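Local coordinates for protein 4-alpha-glucanotransferase (Corynebacterium glutamicum, PDB 5B68) that belongs to the 4-alpha-glucanotransferases, also called amylomaltases or disproportionating enzymes, and is built round a TIM-type barrel, at residues A[183-188]-A[671-676]; A[193-198]-A[284-289]. All coordinates share one frame; numbering follows the deposited sequence.

Interaction 1 (A[183-188]-A[671-676]); sequences QIYSVR and PNWCIP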
loop_
_atom_site.group_PDB
_atom_site.type_symbol
_atom_site.label_atom_id
_atom_site.label_comp_id
_atom_site.label_asym_id
_atom_site.label_seq_id
_atom_site.Cartn_x
_atom_site.Cartn_y
_atom_site.Cartn_z
ATOM N N GLN A 183 3.149 -10.039 -10.683
ATOM C CA GLN A 183 2.202 -9.009 -11.105
ATOM C C GLN A 183 1.012 -9.727 -11.705
ATOM O O GLN A 183 0.990 -10.109 -12.897
ATOM C CB GLN A 183 2.853 -8.035 -12.072
ATOM C CG GLN A 183 4.016 -7.328 -11.471
ATOM C CD GLN A 183 3.607 -6.271 -10.451
ATOM O OE1 GLN A 183 2.939 -5.317 -10.827
ATOM N NE2 GLN A 183 4.026 -6.406 -9.196
ATOM N N ILE A 184 0.009 -10.027 -10.880
ATOM C CA ILE A 184 -0.987 -11.023 -11.266
ATOM C C ILE A 184 -1.799 -10.704 -12.537
ATOM O O ILE A 184 -2.187 -11.625 -13.257
ATOM C CB ILE A 184 -1.912 -11.438 -10.048
ATOM C CG1 ILE A 184 -2.713 -12.698 -10.334
ATOM C CG2 ILE A 184 -2.826 -10.285 -9.699
ATOM C CD1 ILE A 184 -1.815 -13.889 -10.552
ATOM N N TYR A 185 -2.060 -9.428 -12.783
ATOM C CA TYR A 185 -2.782 -8.985 -14.026
ATOM C C TYR A 185 -1.990 -9.468 -15.284
ATOM O O TYR A 185 -2.554 -9.675 -16.344
ATOM C CB TYR A 185 -2.906 -7.426 -14.061
ATOM C CG TYR A 185 -1.642 -6.683 -13.823
ATOM C CD1 TYR A 185 -0.742 -6.458 -14.883
ATOM C CD2 TYR A 185 -1.263 -6.266 -12.559
ATOM C CE1 TYR A 185 0.442 -5.843 -14.676
ATOM C CE2 TYR A 185 -0.044 -5.635 -12.329
ATOM C CZ TYR A 185 0.805 -5.451 -13.417
ATOM O OH TYR A 185 2.012 -4.870 -13.263
ATOM N N SER A 186 -0.683 -9.610 -15.127
ATOM C CA SER A 186 0.179 -9.993 -16.251
ATOM C C SER A 186 0.351 -11.485 -16.446
ATOM O O SER A 186 0.954 -11.880 -17.447
ATOM C CB SER A 186 1.585 -9.376 -16.124
ATOM O OG SER A 186 2.410 -10.000 -15.121
ATOM N N VAL A 187 -0.141 -12.298 -15.519
ATOM C CA VAL A 187 0.039 -13.738 -15.586
ATOM C C VAL A 187 -1.267 -14.408 -15.943
ATOM O O VAL A 187 -2.241 -14.287 -15.242
ATOM C CB VAL A 187 0.493 -14.314 -14.236
ATOM C CG1 VAL A 187 0.868 -15.773 -14.371
ATOM C CG2 VAL A 187 1.639 -13.523 -13.683
ATOM N N ARG A 188 -1.248 -15.157 -17.027
ATOM C CA ARG A 188 -2.440 -15.732 -17.577
ATOM C C ARG A 188 -2.408 -17.252 -17.518
ATOM O O ARG A 188 -1.365 -17.864 -17.585
ATOM C CB ARG A 188 -2.599 -15.301 -19.033
ATOM C CG ARG A 188 -3.065 -13.872 -19.245
ATOM C CD ARG A 188 -1.923 -12.876 -19.231
ATOM N NE ARG A 188 -0.975 -13.082 -20.310
ATOM C CZ ARG A 188 -1.099 -12.607 -21.542
ATOM N NH1 ARG A 188 -2.151 -11.889 -21.888
ATOM N NH2 ARG A 188 -0.171 -12.859 -22.436
ATOM N N PRO A 671 4.609 0.971 -22.087
ATOM C CA PRO A 671 3.341 0.458 -21.570
ATOM C C PRO A 671 3.444 -0.071 -20.141
ATOM O O PRO A 671 3.238 -1.243 -19.900
ATOM C CB PRO A 671 2.995 -0.677 -22.534
ATOM C CG PRO A 671 4.113 -0.775 -23.504
ATOM C CD PRO A 671 5.256 0.011 -22.981
ATOM N N ASN A 672 3.684 0.823 -19.192
ATOM C CA ASN A 672 3.847 0.430 -17.815
ATOM C C ASN A 672 2.596 -0.296 -17.375
ATOM O O ASN A 672 1.498 0.058 -17.760
ATOM C CB ASN A 672 4.054 1.653 -16.918
ATOM C CG ASN A 672 5.303 2.426 -17.259
ATOM O OD1 ASN A 672 6.377 1.872 -17.321
ATOM N ND2 ASN A 672 5.157 3.718 -17.471
ATOM N N TRP A 673 2.801 -1.372 -16.633
ATOM C CA TRP A 673 1.735 -2.121 -16.008
ATOM C C TRP A 673 0.918 -2.944 -16.989
ATOM O O TRP A 673 -0.124 -3.435 -16.653
ATOM C CB TRP A 673 0.835 -1.206 -15.201
ATOM C CG TRP A 673 1.573 -0.232 -14.375
ATOM C CD1 TRP A 673 1.607 1.107 -14.540
ATOM C CD2 TRP A 673 2.389 -0.515 -13.241
ATOM N NE1 TRP A 673 2.385 1.680 -13.590
ATOM C CE2 TRP A 673 2.885 0.703 -12.779
ATOM C CE3 TRP A 673 2.757 -1.687 -12.575
ATOM C CZ2 TRP A 673 3.726 0.795 -11.694
ATOM C CZ3 TRP A 673 3.586 -1.587 -11.496
ATOM C CH2 TRP A 673 4.064 -0.358 -11.063
ATOM N N CYS A 674 1.409 -3.057 -18.209
ATOM C CA CYS A 674 0.730 -3.783 -19.274
ATOM C C CYS A 674 1.517 -4.923 -19.934
ATOM O O CYS A 674 1.135 -5.389 -20.982
ATOM C CB CYS A 674 0.293 -2.808 -20.357
ATOM S SG CYS A 674 -0.815 -1.526 -19.738
ATOM N N ILE A 675 2.620 -5.333 -19.325
ATOM C CA ILE A 675 3.541 -6.270 -19.958
ATOM C C ILE A 675 3.249 -7.697 -19.508
ATOM O O ILE A 675 3.536 -8.046 -18.391
ATOM C CB ILE A 675 4.997 -5.923 -19.577
ATOM C CG1 ILE A 675 5.334 -4.462 -19.901
ATOM C CG2 ILE A 675 5.981 -6.878 -20.221
ATOM C CD1 ILE A 675 5.211 -4.081 -21.356
ATOM N N PRO A 676 2.696 -8.516 -20.398
ATOM C CA PRO A 676 2.369 -9.931 -20.056
ATOM C C PRO A 676 3.607 -10.794 -19.806
ATOM O O PRO A 676 4.717 -10.473 -20.293
ATOM C CB PRO A 676 1.649 -10.437 -21.265
ATOM C CG PRO A 676 2.274 -9.682 -22.374
ATOM C CD PRO A 676 2.560 -8.306 -21.857
#

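Interaction 2 (A[193-198]-A[284-289]); sequences WGMGDF and IERNDV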
loop_
_atom_site.group_PDB
_atom_site.type_symbol
_atom_site.label_atom_id
_atom_site.label_comp_id
_atom_site.label_asym_id
_atom_site.label_seq_id
_atom_site.Cartn_x
_atom_site.Cartn_y
_atom_site.Cartn_z
ATOM N N TRP A 193 -9.286 -14.150 -19.124
ATOM C CA TRP A 193 -9.714 -13.192 -20.165
ATOM C C TRP A 193 -8.654 -12.208 -20.528
ATOM O O TRP A 193 -8.774 -10.987 -20.278
ATOM C CB TRP A 193 -11.027 -12.498 -19.754
ATOM C CG TRP A 193 -12.222 -13.371 -19.748
ATOM C CD1 TRP A 193 -12.292 -14.738 -19.538
ATOM C CD2 TRP A 193 -13.585 -12.944 -19.929
ATOM N NE1 TRP A 193 -13.585 -15.148 -19.568
ATOM C CE2 TRP A 193 -14.396 -14.074 -19.814
ATOM C CE3 TRP A 193 -14.186 -11.701 -20.142
ATOM C CZ2 TRP A 193 -15.788 -14.013 -19.918
ATOM C CZ3 TRP A 193 -15.598 -11.658 -20.254
ATOM C CH2 TRP A 193 -16.349 -12.805 -20.127
ATOM N N GLY A 194 -7.525 -12.701 -21.055
ATOM C CA GLY A 194 -6.510 -11.767 -21.470
ATOM C C GLY A 194 -5.629 -11.245 -20.354
ATOM O O GLY A 194 -4.623 -10.623 -20.604
ATOM N N MET A 195 -6.062 -11.394 -19.119
ATOM C CA MET A 195 -5.297 -10.855 -18.020
ATOM C C MET A 195 -5.597 -11.686 -16.788
ATOM O O MET A 195 -6.636 -12.291 -16.701
ATOM C CB MET A 195 -5.622 -9.371 -17.821
ATOM C CG MET A 195 -6.720 -9.064 -16.829
ATOM S SD MET A 195 -7.148 -7.327 -16.597
ATOM C CE MET A 195 -6.365 -6.893 -15.059
ATOM N N GLY A 196 -4.679 -11.717 -15.846
ATOM C CA GLY A 196 -4.888 -12.621 -14.690
ATOM C C GLY A 196 -6.042 -12.153 -13.812
ATOM O O GLY A 196 -6.311 -10.915 -13.730
ATOM N N ASP A 197 -6.657 -13.091 -13.154
ATOM C CA ASP A 197 -7.854 -12.875 -12.343
ATOM C C ASP A 197 -7.717 -13.610 -11.023
ATOM O O ASP A 197 -6.631 -14.166 -10.731
ATOM C CB ASP A 197 -9.106 -13.259 -13.176
ATOM C CG ASP A 197 -9.150 -14.736 -13.594
ATOM O OD1 ASP A 197 -8.727 -15.614 -12.805
ATOM O OD2 ASP A 197 -9.639 -15.055 -14.707
ATOM N N PHE A 198 -8.757 -13.587 -10.189
ATOM C CA PHE A 198 -8.628 -14.203 -8.818
ATOM C C PHE A 198 -8.417 -15.712 -8.914
ATOM O O PHE A 198 -7.832 -16.333 -8.024
ATOM C CB PHE A 198 -9.885 -13.945 -7.910
ATOM C CG PHE A 198 -10.159 -12.469 -7.665
ATOM C CD1 PHE A 198 -9.225 -11.673 -7.045
ATOM C CD2 PHE A 198 -11.395 -11.930 -7.959
ATOM C CE1 PHE A 198 -9.495 -10.342 -6.752
ATOM C CE2 PHE A 198 -11.682 -10.606 -7.663
ATOM C CZ PHE A 198 -10.705 -9.798 -7.107
ATOM N N ILE A 284 -1.180 -5.774 -22.481
ATOM C CA ILE A 284 -2.444 -6.076 -21.814
ATOM C C ILE A 284 -3.403 -4.872 -22.036
ATOM O O ILE A 284 -2.976 -3.745 -21.780
ATOM C CB ILE A 284 -2.226 -6.240 -20.277
ATOM C CG1 ILE A 284 -1.316 -7.435 -19.918
ATOM C CG2 ILE A 284 -3.567 -6.442 -19.575
ATOM C CD1 ILE A 284 -1.916 -8.767 -20.270
ATOM N N GLU A 285 -4.652 -5.130 -22.407
ATOM C CA GLU A 285 -5.700 -4.062 -22.554
ATOM C C GLU A 285 -6.805 -4.348 -21.539
ATOM O O GLU A 285 -7.587 -5.285 -21.684
ATOM C CB GLU A 285 -6.286 -3.939 -23.988
ATOM C CG GLU A 285 -7.371 -2.841 -24.137
ATOM C CD GLU A 285 -6.974 -1.432 -23.603
ATOM O OE1 GLU A 285 -6.310 -0.685 -24.372
ATOM O OE2 GLU A 285 -7.304 -1.037 -22.415
ATOM N N ARG A 286 -6.828 -3.512 -20.510
ATOM C CA ARG A 286 -7.791 -3.667 -19.444
ATOM C C ARG A 286 -9.160 -3.217 -19.934
ATOM O O ARG A 286 -10.182 -3.803 -19.543
ATOM C CB ARG A 286 -7.358 -2.856 -18.264
ATOM C CG ARG A 286 -6.154 -3.413 -17.508
ATOM C CD ARG A 286 -5.710 -2.479 -16.428
ATOM N NE ARG A 286 -4.649 -3.093 -15.622
ATOM C CZ ARG A 286 -3.357 -3.166 -15.951
ATOM N NH1 ARG A 286 -2.530 -3.807 -15.160
ATOM N NH2 ARG A 286 -2.872 -2.642 -17.071
ATOM N N ASN A 287 -9.194 -2.191 -20.806
ATOM C CA ASN A 287 -10.522 -1.538 -21.051
ATOM C C ASN A 287 -11.531 -2.413 -21.695
ATOM O O ASN A 287 -12.648 -2.513 -21.192
ATOM C CB ASN A 287 -10.405 -0.170 -21.724
ATOM C CG ASN A 287 -9.735 0.844 -20.812
ATOM O OD1 ASN A 287 -9.871 0.766 -19.584
ATOM N ND2 ASN A 287 -9.009 1.796 -21.396
ATOM N N ASP A 288 -11.201 -3.093 -22.788
ATOM C CA ASP A 288 -12.242 -3.976 -23.407
ATOM C C ASP A 288 -12.545 -5.224 -22.596
ATOM O O ASP A 288 -13.676 -5.675 -22.526
ATOM C CB ASP A 288 -11.984 -4.285 -24.900
ATOM C CG ASP A 288 -10.612 -4.846 -25.176
ATOM O OD1 ASP A 288 -9.816 -5.096 -24.253
ATOM O OD2 ASP A 288 -10.305 -5.018 -26.366
ATOM N N VAL A 289 -11.533 -5.751 -21.921
ATOM C CA VAL A 289 -11.775 -6.864 -20.964
ATOM C C VAL A 289 -12.758 -6.440 -19.843
ATOM O O VAL A 289 -13.718 -7.163 -19.537
ATOM C CB VAL A 289 -10.462 -7.396 -20.307
ATOM C CG1 VAL A 289 -10.790 -8.517 -19.303
ATOM C CG2 VAL A 289 -9.510 -7.959 -21.388
#

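Interaction 1 (A[183-188]-A[671-676])
W673 and Y185 meet at the indole's benzo rim, where the phenol oxygen OH of Y185 lies 3.3 Å from W673 CE3, in the plane of the indole and at its edge. The two side chains cross obliquely, so this is a polar atom against an aromatic C-H border and no ring stack. Q183 helps to hold the phenol: Y185 OH donates to Q183 OE1 at 2.6 Å, in the amide plane on a lone pair, and OE1 itself sits beside the same indole edge, 3.8 Å from W673 CZ3. The Y185 ring also leans its CE1 to 3.2 Å from the backbone O of W673.

P676 carries the other end. Its CB rests over one face of the R188 guanidinium, nearest NH2 at 3.2 Å, the two side chains running side by side. Bends at chi2 (85°) and chi3 (63°), which place CD and NE, turn the guanidinium toward the proline, and NH1 is held by G194 O. Between these two ends, S186 CB touches I675 O at 3.3 Å; its OG is turned back to Q183 O, which also accepts from S186 N.

Here a short 3-10 segment, 184-186, just beyond barrel strand 177-182, is packed against a late irregular segment containing a type II turn. The chain that follows the adjacent first and last strands of the parallel barrel, 177-182 and 645-649, thus meets at the strands' C-terminal ends, the side on which TIM-type barrels carry their active site.

Interaction 2 (A[193-198]-A[284-289])
W193 opens the contact with its backbone as much as its side chain: the carbonyl O of W193 is straddled by both methyls of V289, CG1 and CG2 each 3.3 Å away, while W193 CB lies 4.0 Å from V289 CG1. The indole reaches past this segment, packing on A271 of helix 261-277 and, further along helix 286-301, on K293 and V296; NE1 is hydrogen-bonded to E251 OE2.

G194 follows with positive phi (81°), a backbone shape suited to glycine. Its carbonyl O takes the methyl CD1 of I284 at 3.3 Å, an apolar neighbour for an oxygen that also has a polar one.

M195 completes the contact. Its CB meets I284 CG2 at 4.0 Å, and an anti chi2 (-179°) carries SD to 4.1 Å from R286 CG. Methionine and arginine cross at about a right angle, the sulfur touching the aliphatic root of a chain extended from CG to NE. The charged end of R286 also makes a cation-pi contact with Y185.

Across the way, E285 caps helix 286-301, its OE2 accepting from N287 N at 2.7 Å. With no hydrogen bond between the two segments, the join rests on van der Waals contact, two carbonyl oxygens against methyls and a sulfur against a methylene. Polar partners come from other parts of the chain in two cases: R188 NH1 for G194 O, and D232, by a salt bridge, with W673 O for the R286 guanidinium.

In the fold
Interactions 1 and 2 lie 9 Å apart, centre to centre, and form one buried patch, with interaction 2 nested in sequence within the 482 residues that interaction 1 encloses. Two probable hydrogen bonds join them: I284 N to C674 O at 2.8 Å, and R286 NH1 to W673 O at 2.9 Å. Y185 O also packs against M195 CB, 3.4 Å away. The loop between strand 177-182 and helix 198-209 supplies a segment to each contact. W673 extends the patch toward a possible pocket: its side chain is about 4 Å from a bound sulfate and about 5 Å from a bound BTB, both probably from the crystallisation liquor.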